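Long-range contacts in TENA/THI-4 protein (Shewanella denitrificans OS217, PDB 3DDE), which is of unknown function but adopts an all-helical heme oxygenase-like fold and may have oxidoreductase activity: residues A[25-30]-A[212-217]; A[60-65]-A[123-128]. All coordinates share one frame; numbering follows the deposited sequence.

Interaction 1 of 2, residues A[25-30]-A[212-217]; sequences SPFIHE and RILDDV
A buried apolar contact, with one water bridge at its margin, seats the start of the short helix 26-32 on the long helix 193-223. The two short axes come within 9.6 Å and run 70° apart, so the segments meet over little more than one turn each, with Phe27 and Leu214 nearest in the backbone. Phe27 carries the contact: with CG anti to its backbone N (chi1 173°), the ring lies across Leu214 and Val217, about one turn apart and both on one side of its plane. CD2 of Phe27 lies 3.4 Å from CD2 of Leu214, while CE1, diagonally across the ring, approaches CG1 of Val217 at 3.9 Å. Both methyls come in obliquely, and Ile28 CD1 sits in plane at the ring edge. In the all-helical heme oxygenase-like fold this joins the N-terminal helices to a C-terminal one, and Leu40 and Ile43 of helix 38-52 extend the same apolar cluster beside Phe27 and Val217. An alanine at Phe27 would probably loosen the seat of the short helix, since Leu214 and Val217 would both lose the ring they pack on. Ser25 is the N-cap: its OG accepts a weak bond from Ile28 N (3.3 Å) and is also 2.8 Å from water 1. That water donates to Asp215 OD1 at 3.1 Å, linking the cap to the opposing helix.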
loop_
_atom_site.group_PDB
_atom_site.type_symbol
_atom_site.label_atom_id
_atom_site.label_comp_id
_atom_site.label_asym_id
_atom_site.label_seq_id
_atom_site.Cartn_x
_atom_site.Cartn_y
_atom_site.Cartn_z
ATOM N N SER A 25 7.062 7.154 35.359
ATOM C CA SER A 25 7.118 5.721 35.040
ATOM C C SER A 25 7.553 4.845 36.214
ATOM O O SER A 25 8.675 4.993 36.711
ATOM C CB SER A 25 8.078 5.464 33.879
ATOM O OG SER A 25 8.128 4.081 33.574
ATOM N N PRO A 26 6.683 3.917 36.664
ATOM C CA PRO A 26 7.109 3.038 37.746
ATOM C C PRO A 26 8.255 2.136 37.306
ATOM O O PRO A 26 9.068 1.711 38.135
ATOM C CB PRO A 26 5.862 2.192 38.026
ATOM C CG PRO A 26 4.754 2.928 37.461
ATOM C CD PRO A 26 5.303 3.618 36.268
ATOM N N PHE A 27 8.276 1.807 36.013
ATOM C CA PHE A 27 9.333 1.004 35.406
ATOM C C PHE A 27 10.680 1.693 35.630
ATOM O O PHE A 27 11.627 1.078 36.126
ATOM C CB PHE A 27 9.057 0.810 33.901
ATOM C CG PHE A 27 10.178 0.134 33.148
ATOM C CD1 PHE A 27 10.223 -1.247 33.027
ATOM C CD2 PHE A 27 11.185 0.887 32.556
ATOM C CE1 PHE A 27 11.269 -1.869 32.341
ATOM C CE2 PHE A 27 12.221 0.280 31.871
ATOM C CZ PHE A 27 12.269 -1.105 31.766
ATOM N N ILE A 28 10.746 2.980 35.295
ATOM C CA ILE A 28 11.975 3.763 35.444
ATOM C C ILE A 28 12.402 3.881 36.908
ATOM O O ILE A 28 13.594 3.803 37.199
ATOM C CB ILE A 28 11.841 5.189 34.836
ATOM C CG1 ILE A 28 11.492 5.151 33.340
ATOM C CG2 ILE A 28 13.123 5.982 35.040
ATOM C CD1 ILE A 28 12.576 4.617 32.437
ATOM N N HIS A 29 11.455 4.058 37.836
ATOM C CA HIS A 29 11.835 4.173 39.252
ATOM C C HIS A 29 12.359 2.832 39.749
ATOM O O HIS A 29 13.341 2.789 40.470
ATOM C CB HIS A 29 10.711 4.645 40.184
ATOM C CG HIS A 29 9.940 5.819 39.671
ATOM N ND1 HIS A 29 8.705 6.164 40.175
ATOM C CD2 HIS A 29 10.182 6.670 38.643
ATOM C CE1 HIS A 29 8.241 7.210 39.512
ATOM N NE2 HIS A 29 9.113 7.527 38.568
ATOM N N GLU A 30 11.693 1.745 39.367
ATOM C CA GLU A 30 12.114 0.399 39.761
ATOM C C GLU A 30 13.584 0.185 39.379
ATOM O O GLU A 30 14.375 -0.347 40.168
ATOM C CB GLU A 30 11.219 -0.642 39.075
ATOM C CG GLU A 30 11.568 -2.109 39.305
ATOM C CD GLU A 30 11.195 -2.633 40.680
ATOM O OE1 GLU A 30 10.734 -1.852 41.540
ATOM O OE2 GLU A 30 11.364 -3.851 40.892
ATOM N N ARG A 212 4.066 4.655 26.524
ATOM C CA ARG A 212 3.012 3.695 26.854
ATOM C C ARG A 212 3.538 2.255 26.838
ATOM O O ARG A 212 2.945 1.388 27.463
ATOM C CB ARG A 212 1.820 3.795 25.901
ATOM C CG ARG A 212 1.103 5.175 25.875
ATOM C CD ARG A 212 -0.400 4.977 25.639
ATOM N NE ARG A 212 -0.515 4.084 24.537
ATOM C CZ ARG A 212 -1.416 3.131 24.342
ATOM N NH1 ARG A 212 -2.392 2.888 25.183
ATOM N NH2 ARG A 212 -1.281 2.393 23.247
ATOM N N ILE A 213 4.619 1.999 26.096
ATOM C CA ILE A 213 5.234 0.676 26.058
ATOM C C ILE A 213 5.785 0.323 27.448
ATOM O O ILE A 213 5.620 -0.799 27.920
ATOM C CB ILE A 213 6.340 0.589 24.967
ATOM C CG1 ILE A 213 5.727 0.756 23.561
ATOM C CG2 ILE A 213 7.089 -0.723 25.053
ATOM C CD1 ILE A 213 6.745 0.654 22.399
ATOM N N LEU A 214 6.411 1.297 28.111
ATOM C CA LEU A 214 6.914 1.139 29.482
ATOM C C LEU A 214 5.796 0.728 30.469
ATOM O O LEU A 214 6.019 -0.077 31.381
ATOM C CB LEU A 214 7.541 2.448 29.954
ATOM C CG LEU A 214 8.827 2.924 29.280
ATOM C CD1 LEU A 214 9.205 4.347 29.736
ATOM C CD2 LEU A 214 9.934 1.946 29.591
ATOM N N ASP A 215 4.602 1.287 30.269
ATOM C CA ASP A 215 3.414 0.975 31.072
ATOM C C ASP A 215 2.939 -0.461 30.829
ATOM O O ASP A 215 2.578 -1.168 31.764
ATOM C CB ASP A 215 2.267 1.946 30.750
ATOM C CG ASP A 215 2.636 3.402 30.987
ATOM O OD1 ASP A 215 3.518 3.671 31.842
ATOM O OD2 ASP A 215 2.024 4.277 30.320
ATOM N N ASP A 216 2.907 -0.888 29.574
ATOM C CA ASP A 216 2.557 -2.286 29.265
ATOM C C ASP A 216 3.602 -3.244 29.802
ATOM O O ASP A 216 3.266 -4.296 30.354
ATOM C CB ASP A 216 2.395 -2.527 27.755
ATOM C CG ASP A 216 1.025 -2.184 27.256
ATOM O OD1 ASP A 216 0.249 -1.601 28.024
ATOM O OD2 ASP A 216 0.728 -2.503 26.094
ATOM N N VAL A 217 4.868 -2.881 29.636
ATOM C CA VAL A 217 5.970 -3.717 30.158
ATOM C C VAL A 217 5.835 -3.901 31.674
ATOM O O VAL A 217 5.977 -5.019 32.184
ATOM C CB VAL A 217 7.373 -3.134 29.810
ATOM C CG1 VAL A 217 8.497 -3.912 30.522
ATOM C CG2 VAL A 217 7.583 -3.140 28.322
HETATM O O HOH W 1 5.865 2.466 33.437
#

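Interaction 2 of 2, residues A[60-65]-A[123-128]; sequences ALVGIM and WISATG
Apolar and backbone contacts, with no direct hydrogen bond between the segments, bring the last turns of helices 55-65 and 112-126 together. The approach is tight at Val62 and Ser125, whose CA atoms are 4.9 Å apart. Here Val62 CA lies 3.5 Å from Ser125 O in a CA-H...O contact (144° at the hydrogen), and CE of Met65, a selenomethionine bent at chi2 and chi3, ends 3.6 Å from Ala126 O. The small side chain of Ser125, whose OG is hydrogen-bonded to Leu121 O in its own helix, probably helps to allow this closeness.

Among the side chains, CG2 of Val62 packs on CB of Ser125. Leu61, with CG anti to its backbone N, sets CD2 3.9 Å from CB of Ala126, which Met65 CG approaches at 4.3 Å.

Within 123-128, Thr127 OG1 donates to Trp123 O (2.7 Å) from above the carbonyl plane, as the helix ends.

Tyr73 and Cys77 of helix 71-84 pack on Val62, and Arg133 touches both Val62 and Ser125. Trp123 stacks with Tyr122 of a neighbouring subunit, Leu61 meets Ile64 of another, and Met65 meets Met65 of a further one, so the paired helix ends lie close to several subunit interfaces.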
loop_
_atom_site.group_PDB
_atom_site.type_symbol
_atom_site.label_atom_id
_atom_site.label_comp_id
_atom_site.label_asym_id
_atom_site.label_seq_id
_atom_site.Cartn_x
_atom_site.Cartn_y
_atom_site.Cartn_z
ATOM N N ALA A 60 12.036 3.493 4.778
ATOM C CA ALA A 60 12.072 3.322 3.328
ATOM C C ALA A 60 10.723 3.725 2.704
ATOM O O ALA A 60 10.674 4.244 1.596
ATOM C CB ALA A 60 12.455 1.863 2.939
ATOM N N LEU A 61 9.638 3.518 3.439
ATOM C CA LEU A 61 8.295 3.835 2.948
ATOM C C LEU A 61 8.078 5.332 2.650
ATOM O O LEU A 61 7.371 5.682 1.696
ATOM C CB LEU A 61 7.254 3.296 3.934
ATOM C CG LEU A 61 5.792 3.195 3.505
ATOM C CD1 LEU A 61 5.625 2.422 2.181
ATOM C CD2 LEU A 61 5.004 2.542 4.640
ATOM N N VAL A 62 8.684 6.212 3.453
ATOM C CA VAL A 62 8.611 7.654 3.199
ATOM C C VAL A 62 9.092 7.956 1.762
ATOM O O VAL A 62 8.490 8.774 1.045
ATOM C CB VAL A 62 9.500 8.467 4.185
ATOM C CG1 VAL A 62 9.430 9.993 3.874
ATOM C CG2 VAL A 62 9.149 8.161 5.667
ATOM N N GLY A 63 10.183 7.305 1.356
ATOM C CA GLY A 63 10.763 7.505 0.020
ATOM C C GLY A 63 9.929 6.952 -1.125
ATOM O O GLY A 63 9.980 7.449 -2.237
ATOM N N ILE A 64 9.152 5.915 -0.848
ATOM C CA ILE A 64 8.271 5.328 -1.840
ATOM C C ILE A 64 6.965 6.109 -1.981
ATOM O O ILE A 64 6.495 6.299 -3.093
ATOM C CB ILE A 64 7.967 3.853 -1.491
ATOM C CG1 ILE A 64 9.270 3.051 -1.521
ATOM C CG2 ILE A 64 6.954 3.265 -2.472
ATOM C CD1 ILE A 64 9.241 1.873 -0.601
HETATM N N MSE A 65 6.389 6.552 -0.858
HETATM C CA MSE A 65 5.084 7.247 -0.842
HETATM C C MSE A 65 5.150 8.764 -0.979
HETATM O O MSE A 65 4.186 9.376 -1.448
HETATM C CB MSE A 65 4.340 6.946 0.454
HETATM C CG MSE A 65 4.062 5.505 0.660
HETATM SE SE MSE A 65 3.001 4.725 -0.701
HETATM C CE MSE A 65 1.295 5.567 -0.246
ATOM N N TRP A 123 1.879 4.642 9.480
ATOM C CA TRP A 123 0.888 5.635 9.041
ATOM C C TRP A 123 1.512 6.983 8.714
ATOM O O TRP A 123 1.231 7.560 7.652
ATOM C CB TRP A 123 -0.185 5.796 10.120
ATOM C CG TRP A 123 -1.245 6.798 9.857
ATOM C CD1 TRP A 123 -1.436 7.963 10.511
ATOM C CD2 TRP A 123 -2.271 6.721 8.861
ATOM N NE1 TRP A 123 -2.545 8.613 10.009
ATOM C CE2 TRP A 123 -3.072 7.862 8.998
ATOM C CE3 TRP A 123 -2.611 5.772 7.889
ATOM C CZ2 TRP A 123 -4.162 8.110 8.170
ATOM C CZ3 TRP A 123 -3.712 6.009 7.081
ATOM C CH2 TRP A 123 -4.470 7.168 7.224
ATOM N N ILE A 124 2.347 7.495 9.610
ATOM C CA ILE A 124 2.937 8.813 9.392
ATOM C C ILE A 124 4.058 8.765 8.336
ATOM O O ILE A 124 4.506 9.792 7.827
ATOM C CB ILE A 124 3.324 9.538 10.739
ATOM C CG1 ILE A 124 4.430 8.814 11.520
ATOM C CG2 ILE A 124 2.078 9.789 11.599
ATOM C CD1 ILE A 124 5.849 9.056 10.961
ATOM N N SER A 125 4.475 7.562 7.990
ATOM C CA SER A 125 5.474 7.343 6.959
ATOM C C SER A 125 4.834 7.177 5.577
ATOM O O SER A 125 5.418 7.559 4.568
ATOM C CB SER A 125 6.321 6.119 7.304
ATOM O OG SER A 125 7.010 6.320 8.527
ATOM N N ALA A 126 3.627 6.632 5.541
ATOM C CA ALA A 126 2.898 6.395 4.305
ATOM C C ALA A 126 1.971 7.539 3.908
ATOM O O ALA A 126 1.534 7.612 2.760
ATOM C CB ALA A 126 2.082 5.131 4.441
ATOM N N THR A 127 1.645 8.427 4.829
ATOM C CA THR A 127 0.675 9.483 4.541
ATOM C C THR A 127 1.137 10.830 5.089
ATOM O O THR A 127 2.134 10.905 5.794
ATOM C CB THR A 127 -0.664 9.151 5.204
ATOM O OG1 THR A 127 -0.540 9.308 6.611
ATOM C CG2 THR A 127 -1.114 7.719 4.884
ATOM N N GLY A 128 0.392 11.890 4.754
ATOM C CA GLY A 128 0.653 13.229 5.253
ATOM C C GLY A 128 1.881 13.903 4.681
ATOM O O GLY A 128 2.344 13.557 3.585
#

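How the interactions relate
The chain's centre lies between interactions 1 and 2, whose own centres are 30 Å apart and whose nearest atoms are about 14 Å apart, so neither touches the other. In sequence, the residues of interaction 2 all fall between the two segments of interaction 1. Helix 112-126 links the two regions: its last turn forms interaction 2, while its beginning lies against 212-217, where Ala113 N is hydrogen-bonded to Asp216 OD2. Interaction 1 is mostly buried, whereas interaction 2 is only partly so. A bound di(hydroxyethyl)ether, probably from the crystallisation liquor, lies about 4 Å from the side chain of Met65 in interaction 2.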